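Local coordinates for beta-1,4-exocellulase (Thermobifida fusca, PDB 4B4H), which degrades cellulose as a glycoside hydrolase family 6 cellobiohydrolase that probably cleaves beta-1,4-glycosidic bonds, and is represented here by its catalytic domain, at residues I81-A93 / T151-Y163. Sequence-based numbering, arbitrary orientation.
Sequences IYNLPGRDCAALA and TELCAYMKQNGGY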
loop_
_atom_site.group_PDB
_atom_site.type_symbol
_atom_site.label_atom_id
_atom_site.label_comp_id
_atom_site.label_asym_id
_atom_site.label_seq_id
_atom_site.Cartn_x
_atom_site.Cartn_y
_atom_site.Cartn_z
ATOM N N ILE A 81 0.100 -9.655 3.564
ATOM C CA ILE A 81 -0.433 -10.146 4.841
ATOM C C ILE A 81 -1.365 -9.063 5.373
ATOM O O ILE A 81 -0.926 -7.935 5.654
ATOM C CB ILE A 81 0.732 -10.372 5.830
ATOM C CG1 ILE A 81 1.805 -11.292 5.206
ATOM C CG2 ILE A 81 0.244 -10.929 7.168
ATOM C CD1 ILE A 81 1.282 -12.589 4.597
ATOM N N TYR A 82 -2.655 -9.370 5.549
ATOM C CA TYR A 82 -3.637 -8.314 5.747
ATOM C C TYR A 82 -4.919 -8.812 6.393
ATOM O O TYR A 82 -5.958 -8.898 5.738
ATOM C CB TYR A 82 -3.930 -7.646 4.399
ATOM C CG TYR A 82 -4.921 -6.505 4.405
ATOM C CD1 TYR A 82 -4.941 -5.576 5.445
ATOM C CD2 TYR A 82 -5.789 -6.306 3.323
ATOM C CE1 TYR A 82 -5.833 -4.510 5.429
ATOM C CE2 TYR A 82 -6.690 -5.254 3.303
ATOM C CZ TYR A 82 -6.702 -4.347 4.350
ATOM O OH TYR A 82 -7.600 -3.291 4.303
ATOM N N ASN A 83 -4.835 -9.157 7.673
ATOM C CA ASN A 83 -6.005 -9.701 8.390
ATOM C C ASN A 83 -6.008 -9.418 9.890
ATOM O O ASN A 83 -6.605 -10.198 10.641
ATOM C CB ASN A 83 -6.165 -11.214 8.120
ATOM C CG ASN A 83 -7.577 -11.725 8.391
ATOM O OD1 ASN A 83 -8.537 -10.968 8.297
ATOM N ND2 ASN A 83 -7.706 -13.016 8.693
ATOM N N LEU A 84 -5.422 -8.290 10.317
ATOM C CA LEU A 84 -5.327 -7.976 11.744
ATOM C C LEU A 84 -6.697 -7.967 12.418
ATOM O O LEU A 84 -7.689 -7.642 11.777
ATOM C CB LEU A 84 -4.681 -6.606 11.964
ATOM C CG LEU A 84 -3.150 -6.591 11.977
ATOM C CD1 LEU A 84 -2.677 -5.150 12.052
ATOM C CD2 LEU A 84 -2.487 -7.418 13.076
ATOM N N PRO A 85 -6.751 -8.319 13.725
ATOM C CA PRO A 85 -8.016 -8.135 14.423
ATOM C C PRO A 85 -8.393 -6.661 14.469
ATOM O O PRO A 85 -7.511 -5.806 14.611
ATOM C CB PRO A 85 -7.707 -8.627 15.836
ATOM C CG PRO A 85 -6.228 -8.457 15.988
ATOM C CD PRO A 85 -5.692 -8.802 14.628
ATOM N N GLY A 86 -9.680 -6.363 14.329
ATOM C CA GLY A 86 -10.148 -4.980 14.315
ATOM C C GLY A 86 -9.560 -4.186 13.162
ATOM O O GLY A 86 -9.250 -3.006 13.302
ATOM N N ARG A 87 -9.440 -4.851 12.016
ATOM C CA ARG A 87 -8.739 -4.324 10.842
ATOM C C ARG A 87 -9.264 -2.963 10.398
ATOM O O ARG A 87 -10.461 -2.680 10.507
ATOM C CB ARG A 87 -8.873 -5.323 9.685
ATOM C CG ARG A 87 -7.678 -5.328 8.729
ATOM C CD ARG A 87 -7.865 -6.398 7.662
ATOM N NE ARG A 87 -8.731 -5.911 6.594
ATOM C CZ ARG A 87 -9.041 -6.585 5.489
ATOM N NH1 ARG A 87 -8.527 -7.794 5.265
ATOM N NH2 ARG A 87 -9.835 -6.020 4.584
ATOM N N ASP A 88 -8.371 -2.122 9.883
ATOM C CA ASP A 88 -8.800 -0.861 9.271
ATOM C C ASP A 88 -9.622 -0.027 10.274
ATOM O O ASP A 88 -10.708 0.433 9.952
ATOM C CB ASP A 88 -9.626 -1.158 7.999
ATOM C CG ASP A 88 -8.875 -2.051 6.990
ATOM O OD1 ASP A 88 -7.787 -1.645 6.533
ATOM O OD2 ASP A 88 -9.373 -3.141 6.611
ATOM N N CYS A 89 -9.072 0.189 11.474
ATOM C CA CYS A 89 -9.851 0.653 12.641
ATOM C C CYS A 89 -10.471 2.046 12.510
ATOM O O CYS A 89 -11.308 2.417 13.334
ATOM C CB CYS A 89 -9.021 0.573 13.928
ATOM S SG CYS A 89 -7.548 1.632 13.923
ATOM N N ALA A 90 -10.061 2.805 11.499
ATOM C CA ALA A 90 -10.608 4.148 11.276
ATOM C C ALA A 90 -11.680 4.168 10.203
ATOM O O ALA A 90 -12.366 5.181 10.038
ATOM C CB ALA A 90 -9.503 5.136 10.919
ATOM N N ALA A 91 -11.805 3.070 9.458
ATOM C CA ALA A 91 -12.722 3.026 8.320
ATOM C C ALA A 91 -14.176 2.960 8.770
ATOM O O ALA A 91 -14.483 2.456 9.858
ATOM C CB ALA A 91 -12.398 1.859 7.396
ATOM N N LEU A 92 -15.059 3.492 7.934
ATOM C CA LEU A 92 -16.502 3.428 8.182
ATOM C C LEU A 92 -17.006 1.990 8.213
ATOM O O LEU A 92 -17.910 1.641 8.987
ATOM C CB LEU A 92 -17.260 4.212 7.109
ATOM C CG LEU A 92 -17.031 5.726 7.057
ATOM C CD1 LEU A 92 -17.718 6.362 5.852
ATOM C CD2 LEU A 92 -17.472 6.408 8.345
ATOM N N ALA A 93 -16.411 1.160 7.361
ATOM C CA ALA A 93 -16.706 -0.261 7.278
ATOM C C ALA A 93 -15.412 -1.003 6.976
ATOM O O ALA A 93 -14.569 -0.518 6.220
ATOM C CB ALA A 93 -17.731 -0.519 6.187
ATOM N N THR A 151 -11.315 7.341 16.245
ATOM C CA THR A 151 -12.334 6.304 16.368
ATOM C C THR A 151 -12.159 5.478 17.636
ATOM O O THR A 151 -11.032 5.220 18.084
ATOM C CB THR A 151 -12.351 5.353 15.149
ATOM O OG1 THR A 151 -11.112 4.640 15.096
ATOM C CG2 THR A 151 -12.567 6.127 13.832
ATOM N N GLU A 152 -13.279 5.044 18.203
ATOM C CA GLU A 152 -13.268 4.198 19.393
ATOM C C GLU A 152 -12.594 2.859 19.102
ATOM O O GLU A 152 -11.889 2.321 19.955
ATOM C CB GLU A 152 -14.687 4.019 19.931
ATOM C CG GLU A 152 -15.364 5.360 20.200
ATOM C CD GLU A 152 -16.368 5.354 21.336
ATOM O OE1 GLU A 152 -16.296 4.486 22.240
ATOM O OE2 GLU A 152 -17.237 6.252 21.331
ATOM N N LEU A 153 -12.796 2.337 17.897
ATOM C CA LEU A 153 -12.065 1.149 17.466
ATOM C C LEU A 153 -10.542 1.302 17.498
ATOM O O LEU A 153 -9.861 0.427 18.040
ATOM C CB LEU A 153 -12.529 0.649 16.093
ATOM C CG LEU A 153 -11.939 -0.691 15.629
ATOM C CD1 LEU A 153 -12.188 -1.808 16.638
ATOM C CD2 LEU A 153 -12.481 -1.084 14.265
ATOM N N CYS A 154 -10.002 2.380 16.928
ATOM C CA CYS A 154 -8.548 2.581 16.977
ATOM C C CYS A 154 -8.012 2.713 18.404
ATOM O O CYS A 154 -7.007 2.081 18.751
ATOM C CB CYS A 154 -8.092 3.760 16.127
ATOM S SG CYS A 154 -8.283 3.517 14.345
ATOM N N ALA A 155 -8.666 3.536 19.225
ATOM C CA ALA A 155 -8.292 3.672 20.627
ATOM C C ALA A 155 -8.232 2.301 21.323
ATOM O O ALA A 155 -7.269 1.995 22.043
ATOM C CB ALA A 155 -9.258 4.607 21.346
ATOM N N TYR A 156 -9.242 1.466 21.067
ATOM C CA TYR A 156 -9.295 0.106 21.611
ATOM C C TYR A 156 -8.123 -0.791 21.179
ATOM O O TYR A 156 -7.567 -1.537 21.995
ATOM C CB TYR A 156 -10.614 -0.567 21.223
ATOM C CG TYR A 156 -10.928 -1.833 21.979
ATOM C CD1 TYR A 156 -11.377 -1.787 23.298
ATOM C CD2 TYR A 156 -10.812 -3.088 21.365
ATOM C CE1 TYR A 156 -11.692 -2.949 23.996
ATOM C CE2 TYR A 156 -11.126 -4.253 22.050
ATOM C CZ TYR A 156 -11.566 -4.178 23.360
ATOM O OH TYR A 156 -11.866 -5.331 24.044
ATOM N N MET A 157 -7.788 -0.747 19.888
ATOM C CA MET A 157 -6.677 -1.543 19.360
ATOM C C MET A 157 -5.329 -1.047 19.899
ATOM O O MET A 157 -4.408 -1.844 20.125
ATOM C CB MET A 157 -6.716 -1.556 17.818
ATOM C CG MET A 157 -7.976 -2.171 17.187
ATOM S SD MET A 157 -8.511 -3.746 17.932
ATOM C CE MET A 157 -7.043 -4.742 17.729
ATOM N N LYS A 158 -5.235 0.251 20.173
ATOM C CA LYS A 158 -4.037 0.817 20.808
ATOM C C LYS A 158 -3.955 0.363 22.268
ATOM O O LYS A 158 -2.910 -0.074 22.740
ATOM C CB LYS A 158 -4.031 2.343 20.740
ATOM C CG LYS A 158 -3.012 2.974 21.679
ATOM C CD LYS A 158 -3.116 4.487 21.725
ATOM C CE LYS A 158 -2.479 5.020 22.993
ATOM N NZ LYS A 158 -2.980 6.371 23.362
ATOM N N GLN A 159 -5.076 0.457 22.972
ATOM C CA GLN A 159 -5.113 0.048 24.354
ATOM C C GLN A 159 -4.824 -1.441 24.516
ATOM O O GLN A 159 -4.100 -1.823 25.429
ATOM C CB GLN A 159 -6.462 0.425 24.979
ATOM C CG GLN A 159 -6.639 0.028 26.439
ATOM C CD GLN A 159 -5.850 0.890 27.412
ATOM O OE1 GLN A 159 -5.589 2.071 27.163
ATOM N NE2 GLN A 159 -5.498 0.305 28.555
ATOM N N ASN A 160 -5.380 -2.280 23.637
ATOM C CA ASN A 160 -5.247 -3.729 23.801
ATOM C C ASN A 160 -3.998 -4.324 23.135
ATOM O O ASN A 160 -3.685 -5.490 23.324
ATOM C CB ASN A 160 -6.573 -4.494 23.502
ATOM C CG ASN A 160 -6.765 -4.864 22.036
ATOM O OD1 ASN A 160 -6.005 -4.455 21.162
ATOM N ND2 ASN A 160 -7.795 -5.654 21.769
ATOM N N GLY A 161 -3.305 -3.491 22.360
ATOM C CA GLY A 161 -2.047 -3.872 21.715
ATOM C C GLY A 161 -2.232 -4.869 20.585
ATOM O O GLY A 161 -1.318 -5.622 20.260
ATOM N N GLY A 162 -3.415 -4.869 19.982
ATOM C CA GLY A 162 -3.767 -5.906 18.994
ATOM C C GLY A 162 -2.981 -5.742 17.709
ATOM O O GLY A 162 -2.481 -6.717 17.177
ATOM N N TYR A 163 -2.930 -4.512 17.200
ATOM C CA TYR A 163 -2.082 -4.185 16.045
ATOM C C TYR A 163 -0.602 -4.384 16.314
ATOM O O TYR A 163 0.079 -5.051 15.544
ATOM C CB TYR A 163 -2.300 -2.742 15.597
ATOM C CG TYR A 163 -3.544 -2.450 14.787
ATOM C CD1 TYR A 163 -4.624 -3.346 14.718
ATOM C CD2 TYR A 163 -3.647 -1.243 14.113
ATOM C CE1 TYR A 163 -5.758 -3.036 13.972
ATOM C CE2 TYR A 163 -4.768 -0.926 13.371
ATOM C CZ TYR A 163 -5.824 -1.823 13.305
ATOM O OH TYR A 163 -6.934 -1.497 12.562
#
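The Tyr163 ring lies between Leu84 and Met157: Leu84 CD1 sits over one face in a CH-pi contact, 4.1 Å from the ring centroid, and Met157 CB lies above the opposite face, offset toward the rim. Pro85 O meets the edge in the ring plane, 3.3 Å from Tyr163 CE1, while Cys89 SG approaches obliquely. At the ring's far end Tyr163 OH donates to Gly86 O (2.9 Å) and accepts from Cys89 N (2.9 Å), the latter bond bent to 134°. A phenylalanine in place of Tyr163 would probably leave Gly86 O and Cys89 N without this shared partner and the type II turn from Leu84 to Arg87 less firmly held. In this family 6 catalytic domain, with its distorted barrel of mainly parallel strands, the loop after strand 75-81 carries Asp88, predicted to be in the active site, and is tied to helix 152-160 by the Cys89–Cys154 disulfide, chi3 96°. Leu153 CG packs 3.6 Å from Cys89 CB. Thr151, the helix N-cap, has OG1 between its backbone N and carbonyl carbon (chi1 64°), from where it accepts from Cys154 N at 3.1 Å and donates to Cys89 O at 2.8 Å, from above the carbonyl plane.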